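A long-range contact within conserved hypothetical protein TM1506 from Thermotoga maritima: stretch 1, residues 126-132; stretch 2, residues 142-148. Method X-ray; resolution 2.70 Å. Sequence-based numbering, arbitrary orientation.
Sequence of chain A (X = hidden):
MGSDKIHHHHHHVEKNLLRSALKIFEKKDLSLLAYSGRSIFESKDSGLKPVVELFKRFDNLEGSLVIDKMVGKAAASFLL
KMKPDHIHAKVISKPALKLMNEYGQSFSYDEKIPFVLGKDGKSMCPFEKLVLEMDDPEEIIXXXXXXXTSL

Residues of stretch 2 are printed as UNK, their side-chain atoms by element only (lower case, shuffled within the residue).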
# COMPACT_ATOMS: atom_id res chain seq x y z
N PRO A 126 11.01 12.27 -4.64
CA PRO A 126 10.43 12.95 -5.82
C PRO A 126 8.99 12.48 -6.18
O PRO A 126 8.21 13.33 -6.64
CB PRO A 126 11.42 12.64 -6.95
CG PRO A 126 12.26 11.52 -6.45
CD PRO A 126 12.35 11.72 -4.94
N PHE A 127 8.65 11.20 -5.98
CA PHE A 127 7.27 10.73 -6.18
C PHE A 127 6.30 11.27 -5.13
O PHE A 127 5.17 11.60 -5.45
CB PHE A 127 7.19 9.21 -6.23
CG PHE A 127 7.57 8.64 -7.56
CD1 PHE A 127 6.72 8.75 -8.65
CD2 PHE A 127 8.81 8.02 -7.73
CE1 PHE A 127 7.08 8.23 -9.89
CE2 PHE A 127 9.19 7.49 -8.97
CZ PHE A 127 8.32 7.59 -10.05
N GLU A 128 6.74 11.36 -3.88
CA GLU A 128 5.90 11.92 -2.84
C GLU A 128 5.63 13.42 -3.10
O GLU A 128 4.48 13.88 -2.93
CB GLU A 128 6.50 11.63 -1.45
CG GLU A 128 5.70 12.13 -0.23
CD GLU A 128 4.77 11.09 0.40
OE1 GLU A 128 3.95 10.50 -0.34
OE2 GLU A 128 4.84 10.87 1.65
N LYS A 129 6.66 14.16 -3.53
CA LYS A 129 6.51 15.59 -3.83
C LYS A 129 5.56 15.75 -5.00
O LYS A 129 4.66 16.61 -4.96
CB LYS A 129 7.84 16.29 -4.14
CG LYS A 129 7.71 17.83 -4.34
CD LYS A 129 9.08 18.52 -4.48
CE LYS A 129 9.07 19.66 -5.53
NZ LYS A 129 10.39 19.80 -6.19
N LEU A 130 5.73 14.92 -6.03
CA LEU A 130 4.85 14.94 -7.18
C LEU A 130 3.36 14.88 -6.78
O LEU A 130 2.56 15.71 -7.21
CB LEU A 130 5.21 13.79 -8.12
CG LEU A 130 4.39 13.64 -9.41
CD1 LEU A 130 4.36 14.95 -10.24
CD2 LEU A 130 4.90 12.44 -10.23
N VAL A 131 3.00 13.91 -5.94
CA VAL A 131 1.59 13.66 -5.64
C VAL A 131 1.10 14.35 -4.38
O VAL A 131 -0.08 14.21 -4.02
CB VAL A 131 1.29 12.14 -5.57
CG1 VAL A 131 1.72 11.45 -6.85
CG2 VAL A 131 1.97 11.50 -4.35
N LEU A 132 2.00 15.09 -3.71
CA LEU A 132 1.71 15.66 -2.38
C LEU A 132 0.48 16.56 -2.34
O LEU A 132 -0.36 16.38 -1.47
CB LEU A 132 2.93 16.39 -1.78
CG LEU A 132 2.78 17.07 -0.40
CD1 LEU A 132 2.98 16.11 0.77
CD2 LEU A 132 3.73 18.26 -0.27
N UNK A 142 -2.83 7.35 -12.19
CA UNK A 142 -2.61 7.74 -13.57
C UNK A 142 -1.25 8.49 -13.72
O UNK A 142 -0.42 8.09 -14.53
c UNK A 142 -3.57 9.49 -15.32
n UNK A 142 -5.87 8.90 -16.10
c UNK A 142 -6.88 8.86 -15.23
n UNK A 142 -7.02 9.81 -14.31
c UNK A 142 -4.83 9.93 -16.14
c UNK A 142 -3.84 8.49 -14.13
n UNK A 142 -7.76 7.86 -15.27
N UNK A 143 -1.00 9.53 -12.94
CA UNK A 143 0.25 10.27 -13.11
C UNK A 143 1.47 9.43 -12.77
O UNK A 143 2.49 9.53 -13.46
c UNK A 143 1.21 12.63 -13.07
c UNK A 143 1.17 14.09 -12.55
c UNK A 143 0.70 11.48 -10.91
c UNK A 143 0.26 11.65 -12.36
N UNK A 144 1.39 8.59 -11.74
CA UNK A 144 2.55 7.76 -11.41
C UNK A 144 2.87 6.79 -12.55
O UNK A 144 4.04 6.61 -12.91
c UNK A 144 3.52 5.97 -9.92
c UNK A 144 2.45 8.00 -8.93
c UNK A 144 2.41 7.01 -10.08
N UNK A 145 1.84 6.19 -13.13
CA UNK A 145 2.04 5.26 -14.23
C UNK A 145 2.71 5.91 -15.43
O UNK A 145 3.47 5.27 -16.17
c UNK A 145 0.73 4.59 -14.64
c UNK A 145 -1.16 3.08 -14.04
c UNK A 145 0.20 3.60 -13.61
c UNK A 145 1.17 2.46 -13.40
N UNK A 146 2.47 7.21 -15.61
CA UNK A 146 3.05 7.91 -16.73
C UNK A 146 4.52 8.27 -16.47
O UNK A 146 5.12 9.08 -17.18
c UNK A 146 2.21 9.14 -17.09
o UNK A 146 2.56 10.24 -16.27
N UNK A 147 5.11 7.67 -15.43
CA UNK A 147 6.55 7.74 -15.21
C UNK A 147 7.15 6.35 -15.44
O UNK A 147 8.31 6.23 -15.78
n UNK A 147 6.22 13.23 -14.45
c UNK A 147 6.92 8.28 -13.82
c UNK A 147 6.97 12.00 -14.00
c UNK A 147 6.30 10.70 -14.47
c UNK A 147 6.28 9.62 -13.38
N UNK A 148 6.34 5.30 -15.28
CA UNK A 148 6.74 3.93 -15.63
C UNK A 148 6.11 3.54 -16.96
O UNK A 148 6.78 3.46 -17.99
c UNK A 148 6.43 4.03 -12.28
c UNK A 148 7.02 4.22 -11.01
c UNK A 148 6.32 2.92 -14.56
c UNK A 148 8.15 3.48 -10.66
c UNK A 148 8.69 2.56 -11.56
c UNK A 148 8.10 2.39 -12.83
c UNK A 148 6.97 3.13 -13.20

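Position 142 carries seven side-chain atoms, four carbons and three nitrogens: three carbons in a row, a nitrogen, then a carbon bearing two more nitrogens. The side chain is out of reach of stretch 1 and lies exposed. That guanidinium ending identifies Arg142, and the place suits a long charged group.

Position 143 has four carbons, forked at the first, one arm two carbons long. The CA-to-CB bond points toward stretch 1, and the side chain meets Leu130 and Val131. A beta-branched chain with one long arm is isoleucine, Ile143. Its CD1 lies 4.0 Å from Leu130 CD1 and its CG2 lies 4.2 Å from Val131 CG1, so Ile143 packs against both Leu130 and Val131.

At position 144 a single carbon carries two more, and this short fork touches Phe127 and Val131. It is valine. Val144 is buried, and its CA is 7.6 Å from the CA of Phe127, the nearest such pair between the stretches. Its CG2 packs 4.1 Å from Val131 CG1, and its CG1 lies 4.2 Å from Phe127 CE1. A compact apolar side chain suits this buried place, against Phe127 and Val131.

Position 145 also has four carbons, but forked at the second, and it touches nothing on stretch 1. This is Leu145. It is partly exposed and its CA-to-CB bond points away from stretch 1, so the contact does not explain the choice of leucine.

Position 146 holds one carbon and one oxygen, with no contact to stretch 1: Ser146. It is the first residue beyond the helix to leave helical phi/psi, and its OG donates a hydrogen bond to Ile143 O (2.9 Å). The short hydroxyl can thus fold back onto the last turn.

Position 147 shows four carbons in a row ending in nitrogen, touching Phe127 and Leu130. This is the chain of Lys147. Its CA-to-CB bond points toward stretch 1. CG is 3.8 Å from Phe127 CE1, and CE is 4.3 Å from Leu130 CD2. Lysine suits this exposed place because its methylenes can pack against apolar groups while its charged end tolerates solvent.

Position 148 has one carbon followed by a six-carbon ring that touches Phe127, hence Phe148. Its CA-to-CB bond points sideways, yet the ring comes nearer, placing CE1 3.7 Å from Phe127 CZ. A flat apolar ring can reach Phe127 in this way, though the residue stays exposed. The two ring planes lie 15° apart, but with ring centroids of Phe127 and Phe148 5.8 Å apart they are slid so far that they barely overlap.

The contact works by apolar packing, with no hydrogen bond between the stretches. Phe127 reaches Val144, Lys147 and Phe148, while Leu130 and Val131 extend the packing to Ile143. The surface buried between the two stretches, both sides summed, is 303 Å².

Stretch 2 142-148: RIVLSKF
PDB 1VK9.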